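Local coordinates for lipoprotein (Paraburkholderia phytofirmans, PDB 5T11) that is of unknown function but, as the dodecameric periplasmic lipoprotein PelC, probably helps guide Pel polysaccharide export across the outer membrane, at residues 42-47 / 149-153; 47-52 / 155-159; 108-114 / 130-136. The protein carries 1 engineered substitution. The contacts are given in a common frame with arbitrary orientation. Residues are numbered along the deposited sequence.

Interaction 1. Residues 42-47 / 149-153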
loop_
_atom_site.group_PDB
_atom_site.type_symbol
_atom_site.label_atom_id
_atom_site.label_comp_id
_atom_site.label_asym_id
_atom_site.label_seq_id
_atom_site.Cartn_x
_atom_site.Cartn_y
_atom_site.Cartn_z
ATOM N N ILE B 42 -34.753 -9.345 -14.247
ATOM C CA ILE B 42 -35.794 -8.593 -13.554
ATOM C C ILE B 42 -36.859 -8.149 -14.548
ATOM O O ILE B 42 -38.063 -8.264 -14.281
ATOM C CB ILE B 42 -35.187 -7.397 -12.789
ATOM C CG1 ILE B 42 -34.289 -7.884 -11.658
ATOM C CG2 ILE B 42 -36.307 -6.504 -12.212
ATOM C CD1 ILE B 42 -33.274 -6.804 -11.151
ATOM N N ALA B 43 -36.436 -7.688 -15.732
ATOM C CA ALA B 43 -37.401 -7.174 -16.702
ATOM C C ALA B 43 -38.307 -8.284 -17.211
ATOM O O ALA B 43 -39.523 -8.084 -17.351
ATOM C CB ALA B 43 -36.690 -6.492 -17.874
ATOM N N ALA B 44 -37.734 -9.465 -17.483
ATOM C CA ALA B 44 -38.541 -10.592 -17.938
ATOM C C ALA B 44 -39.617 -10.942 -16.917
ATOM O O ALA B 44 -40.792 -11.119 -17.274
ATOM C CB ALA B 44 -37.655 -11.807 -18.225
ATOM N N ASN B 45 -39.236 -11.041 -15.637
ATOM C CA ASN B 45 -40.221 -11.374 -14.610
ATOM C C ASN B 45 -41.264 -10.266 -14.459
ATOM O O ASN B 45 -42.445 -10.553 -14.230
ATOM C CB ASN B 45 -39.534 -11.665 -13.276
ATOM C CG ASN B 45 -39.147 -13.142 -13.123
ATOM O OD1 ASN B 45 -39.129 -13.902 -14.100
ATOM N ND2 ASN B 45 -38.849 -13.554 -11.889
ATOM N N THR B 46 -40.855 -9.005 -14.612
ATOM C CA THR B 46 -41.797 -7.896 -14.492
ATOM C C THR B 46 -42.863 -7.959 -15.583
ATOM O O THR B 46 -44.067 -7.897 -15.299
ATOM C CB THR B 46 -41.041 -6.560 -14.546
ATOM O OG1 THR B 46 -40.078 -6.497 -13.480
ATOM C CG2 THR B 46 -42.007 -5.378 -14.419
ATOM N N LEU B 47 -42.435 -8.105 -16.843
ATOM C CA LEU B 47 -43.377 -8.295 -17.944
ATOM C C LEU B 47 -44.326 -9.453 -17.673
ATOM O O LEU B 47 -45.515 -9.383 -18.016
ATOM C CB LEU B 47 -42.626 -8.545 -19.251
ATOM C CG LEU B 47 -41.828 -7.404 -19.877
ATOM C CD1 LEU B 47 -41.146 -7.913 -21.152
ATOM C CD2 LEU B 47 -42.717 -6.193 -20.168
ATOM N N ILE B 149 -37.602 -0.847 -12.277
ATOM C CA ILE B 149 -37.941 -1.500 -13.532
ATOM C C ILE B 149 -39.428 -1.830 -13.574
ATOM O O ILE B 149 -40.083 -1.675 -14.616
ATOM C CB ILE B 149 -37.057 -2.740 -13.723
ATOM C CG1 ILE B 149 -35.639 -2.288 -14.068
ATOM C CG2 ILE B 149 -37.631 -3.655 -14.823
ATOM C CD1 ILE B 149 -34.563 -3.291 -13.740
ATOM N N ALA B 150 -39.997 -2.247 -12.435
ATOM C CA ALA B 150 -41.442 -2.467 -12.367
ATOM C C ALA B 150 -42.201 -1.197 -12.730
ATOM O O ALA B 150 -43.163 -1.235 -13.507
ATOM C CB ALA B 150 -41.847 -2.958 -10.975
ATOM N N LYS B 151 -41.765 -0.054 -12.190
ATOM C CA LYS B 151 -42.408 1.219 -12.521
ATOM C C LYS B 151 -42.233 1.545 -14.005
ATOM O O LYS B 151 -43.206 1.849 -14.712
ATOM C CB LYS B 151 -41.824 2.330 -11.629
ATOM C CG LYS B 151 -42.450 3.711 -11.777
ATOM C CD LYS B 151 -43.897 3.714 -11.289
ATOM C CE LYS B 151 -44.519 5.111 -11.306
ATOM N NZ LYS B 151 -45.997 5.028 -11.153
ATOM N N VAL B 152 -40.992 1.449 -14.502
ATOM C CA VAL B 152 -40.678 1.837 -15.876
ATOM C C VAL B 152 -41.468 0.996 -16.879
ATOM O O VAL B 152 -41.951 1.510 -17.897
ATOM C CB VAL B 152 -39.161 1.724 -16.122
ATOM C CG1 VAL B 152 -38.853 1.793 -17.612
ATOM C CG2 VAL B 152 -38.399 2.819 -15.356
ATOM N N LEU B 153 -41.594 -0.303 -16.626
ATOM C CA LEU B 153 -42.263 -1.215 -17.548
ATOM C C LEU B 153 -43.759 -1.346 -17.285
ATOM O O LEU B 153 -44.432 -2.143 -17.956
ATOM C CB LEU B 153 -41.608 -2.602 -17.491
ATOM C CG LEU B 153 -40.126 -2.681 -17.895
ATOM C CD1 LEU B 153 -39.635 -4.136 -17.894
ATOM C CD2 LEU B 153 -39.876 -2.026 -19.260
#
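Ile-42 opens the contact from helix 35-49, its CA-to-CB bond directed toward helix 141-152 and its CG2 lying 4.0 Å from CD1 of Ile-149. One residue on, Ala-43 meets two residues: its CA sits 4.0 Å from Ile-149 CG2, and its CB reaches CD1 of Leu-153 at 3.8 Å. Asn-45 takes no part here; its ND2 donates to Thr-130 OG1 of a neighbouring subunit. Thr-46 is the residue of 42-47 most covered by the second segment. Its m rotamer returns OG1 to Ile-42 O of its own helix, a 2.8 Å hydrogen bond that satisfies the hydroxyl and leaves CG2 to lie against Ala-150, 3.6 Å from that residue's CA. Leu-47 closes the series, with CD2 4.3 Å from Leu-153 CD1. No hydrogen bond links the segments, so the contact rests on van der Waals packing. Leu-153 and Ala-43 both also lie on Leu-92 and Phe-115 of the sheet. Two helices that pack side by side on one face of a mixed sheet are typical of a two-layer alpha/beta sandwich.

Interaction 2. Residues 47-52 / 155-159; sequences LRAGGI and PLQAR
The helix that carries residues 47-52 ends at Ala-49, and the chain turns through a Schellman motif. Gly-50 stays near helical angles (phi/psi -78/1°), whereas Gly-51 has positive phi (100/7°); Ile-52 N returns to Leu-47 O at 3.2 Å and Gly-51 N to Arg-48 O at 3.0 Å. Against this end lies 155-159, in which a 3-10 segment gives way to an extended tail. CA atoms are closest at Gly-50 and Gln-157 (4.3 Å), then at Gly-51 and Ala-158 (5.0 Å). Leu-156 (-92/9°, mt rotamer) points toward the first segment and sets CD1 3.7 Å from CD2 of Leu-47, also mt. Leu-156 O is 3.6 Å from CD1 of Ile-52 (mm rotamer) and accepts a hydrogen bond from a water at 3.0 Å, while the same water donates to Leu-47 O at 2.8 Å. Gln-157 becomes extended (-63/150°), with CA 3.3 Å from Gly-50 O; a CB on Gly-50 would crowd Gln-157 CG. Ala-158 (phi/psi -67/130°) makes the sole direct hydrogen bond, N to Gly-50 O at 2.8 Å and 161°, and places CB 3.5 Å from Gly-51 O and 4.2 Å from Ile-52 CD1. The contact thus ties a glycine-rich helix C-terminus to the C-terminal tail of the chain. On the side of the sheet, Leu-47 and Leu-156 meet Leu-92 of strand 90-99, Leu-47 and Ile-52 touch Val-21 of strand 21-28, and Leu-156 reaches Trp-127 of strand 125-134.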
loop_
_atom_site.group_PDB
_atom_site.type_symbol
_atom_site.label_atom_id
_atom_site.label_comp_id
_atom_site.label_asym_id
_atom_site.label_seq_id
_atom_site.Cartn_x
_atom_site.Cartn_y
_atom_site.Cartn_z
ATOM N N LEU B 47 -42.435 -8.105 -16.843
ATOM C CA LEU B 47 -43.377 -8.295 -17.944
ATOM C C LEU B 47 -44.326 -9.453 -17.673
ATOM O O LEU B 47 -45.515 -9.383 -18.016
ATOM C CB LEU B 47 -42.626 -8.545 -19.251
ATOM C CG LEU B 47 -41.828 -7.404 -19.877
ATOM C CD1 LEU B 47 -41.146 -7.913 -21.152
ATOM C CD2 LEU B 47 -42.717 -6.193 -20.168
ATOM N N ARG B 48 -43.816 -10.537 -17.077
ATOM C CA ARG B 48 -44.676 -11.668 -16.734
ATOM C C ARG B 48 -45.619 -11.317 -15.594
ATOM O O ARG B 48 -46.801 -11.677 -15.631
ATOM C CB ARG B 48 -43.843 -12.887 -16.346
ATOM C CG ARG B 48 -43.240 -13.632 -17.500
ATOM C CD ARG B 48 -42.611 -14.922 -16.994
ATOM N NE ARG B 48 -41.627 -15.433 -17.933
ATOM C CZ ARG B 48 -40.318 -15.362 -17.755
ATOM N NH1 ARG B 48 -39.828 -14.819 -16.648
ATOM N NH2 ARG B 48 -39.505 -15.861 -18.682
ATOM N N ALA B 49 -45.102 -10.644 -14.563
ATOM C CA ALA B 49 -45.954 -10.156 -13.487
ATOM C C ALA B 49 -47.068 -9.267 -14.024
ATOM O O ALA B 49 -48.173 -9.261 -13.476
ATOM C CB ALA B 49 -45.116 -9.397 -12.456
ATOM N N GLY B 50 -46.805 -8.540 -15.109
ATOM C CA GLY B 50 -47.751 -7.659 -15.753
ATOM C C GLY B 50 -48.791 -8.325 -16.623
ATOM O O GLY B 50 -49.606 -7.626 -17.229
ATOM N N GLY B 51 -48.788 -9.650 -16.721
ATOM C CA GLY B 51 -49.817 -10.366 -17.449
ATOM C C GLY B 51 -49.452 -10.813 -18.845
ATOM O O GLY B 51 -50.332 -11.291 -19.569
ATOM N N ILE B 52 -48.198 -10.655 -19.256
ATOM C CA ILE B 52 -47.730 -11.237 -20.508
ATOM C C ILE B 52 -47.338 -12.689 -20.227
ATOM O O ILE B 52 -46.499 -12.953 -19.361
ATOM C CB ILE B 52 -46.552 -10.436 -21.085
ATOM C CG1 ILE B 52 -46.824 -8.929 -21.018
ATOM C CG2 ILE B 52 -46.277 -10.846 -22.519
ATOM C CD1 ILE B 52 -47.911 -8.468 -21.925
ATOM N N PRO B 155 -46.311 0.447 -18.232
ATOM C CA PRO B 155 -47.209 0.577 -19.396
ATOM C C PRO B 155 -47.260 -0.664 -20.288
ATOM O O PRO B 155 -48.135 -0.732 -21.160
ATOM C CB PRO B 155 -46.639 1.783 -20.156
ATOM C CG PRO B 155 -45.783 2.529 -19.136
ATOM C CD PRO B 155 -45.223 1.449 -18.274
ATOM N N LEU B 156 -46.370 -1.641 -20.111
ATOM C CA LEU B 156 -46.425 -2.868 -20.899
ATOM C C LEU B 156 -47.244 -3.974 -20.238
ATOM O O LEU B 156 -47.234 -5.112 -20.721
ATOM C CB LEU B 156 -45.017 -3.384 -21.186
ATOM C CG LEU B 156 -44.064 -2.379 -21.840
ATOM C CD1 LEU B 156 -42.742 -3.052 -22.175
ATOM C CD2 LEU B 156 -44.689 -1.768 -23.082
ATOM N N GLN B 157 -47.957 -3.670 -19.157
ATOM C CA GLN B 157 -48.867 -4.653 -18.583
ATOM C C GLN B 157 -49.970 -5.015 -19.577
ATOM O O GLN B 157 -50.370 -4.211 -20.426
ATOM C CB GLN B 157 -49.475 -4.118 -17.289
ATOM C CG GLN B 157 -48.456 -3.914 -16.188
ATOM C CD GLN B 157 -49.010 -3.124 -15.009
ATOM O OE1 GLN B 157 -50.189 -2.760 -14.984
ATOM N NE2 GLN B 157 -48.151 -2.855 -14.020
ATOM N N ALA B 158 -50.446 -6.251 -19.480
ATOM C CA ALA B 158 -51.528 -6.691 -20.346
ATOM C C ALA B 158 -52.796 -5.933 -19.986
ATOM O O ALA B 158 -53.161 -5.841 -18.810
ATOM C CB ALA B 158 -51.752 -8.194 -20.212
ATOM N N ARG B 159 -53.454 -5.373 -20.998
ATOM C CA ARG B 159 -54.665 -4.599 -20.786
ATOM C C ARG B 159 -55.867 -5.443 -21.164
ATOM O O ARG B 159 -55.784 -6.668 -21.147
ATOM C CB ARG B 159 -54.629 -3.302 -21.598
HETATM O O HOH W 1 -46.195 -6.719 -18.419
#

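Interaction 3. Residues 108-114 / 130-136; sequences EPVVGVT and TGTRTGW
Strands 109-114 and 130-134 run antiparallel, their axes 4.8 Å apart at an angle of 179°, with extended phi/psi such as -136/133° at Val-111. Val-111 with Arg-133 and Val-113 with Gly-131 are hydrogen-bonded pairs: Val-111 N to Arg-133 O is 3.0 Å, Arg-133 N to Val-111 O 2.9 Å, Val-113 N to Gly-131 O 3.0 Å and Gly-131 N to Val-113 O 2.9 Å. Val-110 with Thr-134, Gly-112 with Thr-132 and Thr-114 with Thr-130 are non-hydrogen-bonded pairs, and Gly-135 N to Pro-109 O (3.0 Å) prolongs the ladder. This is a regular beta hairpin.

Val-111 (t), Val-113 (m) and Arg-133 share one face. There Val-111 packs on Leu-141, Val-144 and Leu-148 of helix 141-152, and Arg-133 NH1 bonds to Ser-147 OG. The other face carries Val-110 and the threonines: Val-110 CG1 lies 3.8 Å from Thr-134 CG2, and Thr-114 CG2 3.3 Å from Thr-130 OG1. Backbone bonds therefore set the strand pairing, whereas Thr-130 and Thr-132 direct hydroxyls to Asn-45 and Ser-143 of a neighbouring subunit, while Thr-114 bonds to Glu-97 of its own chain.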
loop_
_atom_site.group_PDB
_atom_site.type_symbol
_atom_site.label_atom_id
_atom_site.label_comp_id
_atom_site.label_asym_id
_atom_site.label_seq_id
_atom_site.Cartn_x
_atom_site.Cartn_y
_atom_site.Cartn_z
ATOM N N GLU B 108 -25.415 5.207 -0.977
ATOM C CA GLU B 108 -26.751 4.822 -1.396
ATOM C C GLU B 108 -26.741 4.124 -2.760
ATOM O O GLU B 108 -25.901 4.420 -3.616
ATOM C CB GLU B 108 -27.667 6.050 -1.449
ATOM C CG GLU B 108 -27.244 7.139 -2.411
ATOM C CD GLU B 108 -26.417 8.242 -1.741
ATOM O OE1 GLU B 108 -25.562 7.927 -0.880
ATOM O OE2 GLU B 108 -26.630 9.432 -2.077
ATOM N N PRO B 109 -27.666 3.191 -2.981
ATOM C CA PRO B 109 -27.808 2.587 -4.314
ATOM C C PRO B 109 -28.390 3.568 -5.319
ATOM O O PRO B 109 -29.231 4.405 -4.989
ATOM C CB PRO B 109 -28.778 1.419 -4.074
ATOM C CG PRO B 109 -29.595 1.846 -2.868
ATOM C CD PRO B 109 -28.602 2.615 -1.997
ATOM N N VAL B 110 -27.930 3.457 -6.562
ATOM C CA VAL B 110 -28.399 4.301 -7.655
ATOM C C VAL B 110 -28.549 3.439 -8.907
ATOM O O VAL B 110 -27.685 2.609 -9.209
ATOM C CB VAL B 110 -27.440 5.492 -7.906
ATOM C CG1 VAL B 110 -27.464 6.477 -6.735
ATOM C CG2 VAL B 110 -26.031 4.992 -8.087
ATOM N N VAL B 111 -29.644 3.643 -9.643
ATOM C CA VAL B 111 -29.970 2.848 -10.829
ATOM C C VAL B 111 -30.451 3.767 -11.946
ATOM O O VAL B 111 -31.303 4.636 -11.722
ATOM C CB VAL B 111 -31.057 1.795 -10.527
ATOM C CG1 VAL B 111 -31.431 1.011 -11.796
ATOM C CG2 VAL B 111 -30.585 0.838 -9.420
ATOM N N GLY B 112 -29.913 3.570 -13.150
ATOM C CA GLY B 112 -30.404 4.242 -14.345
ATOM C C GLY B 112 -30.554 3.237 -15.482
ATOM O O GLY B 112 -29.627 2.454 -15.718
ATOM N N VAL B 113 -31.718 3.218 -16.161
ATOM C CA VAL B 113 -32.032 2.241 -17.205
ATOM C C VAL B 113 -32.822 2.916 -18.322
ATOM O O VAL B 113 -33.633 3.816 -18.080
ATOM C CB VAL B 113 -32.847 1.037 -16.676
ATOM C CG1 VAL B 113 -32.040 0.220 -15.699
ATOM C CG2 VAL B 113 -34.156 1.510 -16.039
ATOM N N THR B 114 -32.586 2.463 -19.554
ATOM C CA THR B 114 -33.394 2.835 -20.709
ATOM C C THR B 114 -33.908 1.555 -21.366
ATOM O O THR B 114 -33.198 0.545 -21.410
ATOM C CB THR B 114 -32.583 3.675 -21.713
ATOM O OG1 THR B 114 -31.317 3.042 -21.942
ATOM C CG2 THR B 114 -32.336 5.099 -21.182
ATOM N N THR B 130 -37.254 5.719 -20.020
ATOM C CA THR B 130 -36.057 5.941 -19.225
ATOM C C THR B 130 -36.476 6.106 -17.771
ATOM O O THR B 130 -37.470 6.790 -17.473
ATOM C CB THR B 130 -35.293 7.194 -19.688
ATOM O OG1 THR B 130 -35.005 7.096 -21.092
ATOM C CG2 THR B 130 -33.978 7.361 -18.902
ATOM N N GLY B 131 -35.728 5.462 -16.870
ATOM C CA GLY B 131 -36.027 5.573 -15.454
ATOM C C GLY B 131 -34.751 5.669 -14.641
ATOM O O GLY B 131 -33.754 5.021 -14.985
ATOM N N THR B 132 -34.747 6.485 -13.586
ATOM C CA THR B 132 -33.617 6.567 -12.672
ATOM C C THR B 132 -34.157 6.583 -11.252
ATOM O O THR B 132 -35.289 7.015 -11.019
ATOM C CB THR B 132 -32.741 7.823 -12.904
ATOM O OG1 THR B 132 -33.478 9.009 -12.552
ATOM C CG2 THR B 132 -32.286 7.925 -14.362
ATOM N N ARG B 133 -33.334 6.134 -10.301
ATOM C CA ARG B 133 -33.747 6.181 -8.904
ATOM C C ARG B 133 -32.533 6.168 -7.981
ATOM O O ARG B 133 -31.506 5.547 -8.282
ATOM C CB ARG B 133 -34.687 5.017 -8.555
ATOM C CG ARG B 133 -35.248 5.096 -7.141
ATOM C CD ARG B 133 -36.326 4.066 -6.913
ATOM N NE ARG B 133 -37.491 4.321 -7.751
ATOM C CZ ARG B 133 -38.601 3.594 -7.721
ATOM N NH1 ARG B 133 -38.688 2.568 -6.890
ATOM N NH2 ARG B 133 -39.621 3.894 -8.516
ATOM N N THR B 134 -32.678 6.860 -6.850
ATOM C CA THR B 134 -31.704 6.889 -5.764
ATOM C C THR B 134 -32.382 6.398 -4.488
ATOM O O THR B 134 -33.415 6.950 -4.087
ATOM C CB THR B 134 -31.166 8.311 -5.557
ATOM O OG1 THR B 134 -30.693 8.841 -6.801
ATOM C CG2 THR B 134 -30.028 8.329 -4.541
ATOM N N GLY B 135 -31.798 5.378 -3.844
ATOM C CA GLY B 135 -32.277 4.906 -2.554
ATOM C C GLY B 135 -31.681 5.715 -1.412
ATOM O O GLY B 135 -30.945 6.679 -1.621
ATOM N N TRP B 136 -32.044 5.357 -0.175
ATOM C CA TRP B 136 -31.303 5.950 0.936
ATOM C C TRP B 136 -30.164 5.005 1.326
ATOM O O TRP B 136 -29.996 3.929 0.754
ATOM C CB TRP B 136 -32.191 6.286 2.146
ATOM C CG TRP B 136 -31.405 7.066 3.304
ATOM C CD1 TRP B 136 -30.959 8.380 3.292
ATOM C CD2 TRP B 136 -30.981 6.532 4.572
ATOM N NE1 TRP B 136 -30.311 8.679 4.475
ATOM C CE2 TRP B 136 -30.316 7.563 5.272
ATOM C CE3 TRP B 136 -31.106 5.284 5.184
ATOM C CZ2 TRP B 136 -29.771 7.364 6.542
ATOM C CZ3 TRP B 136 -30.574 5.101 6.448
ATOM C CH2 TRP B 136 -29.919 6.136 7.113
#

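Interactions 1 and 2 both draw on helix 35-49 and share Leu-47, but their settings differ: interaction 1 is an apolar contact in the core, its centre about 6 Å from that of the chain, whereas interaction 2, its centre about 13 Å from that of the chain, is partly exposed and adds a backbone bond and a bridging water. Interaction 3 is also buried, yet a ladder of main-chain bonds holds it. It meets interaction 1 directly, Val-152 CG2 lying 3.6 Å from Gly-131 CA, so the hairpin packs against the helix that follows it in the chain. Interactions 2 and 3 do not touch; their nearest atoms are about 9 Å apart.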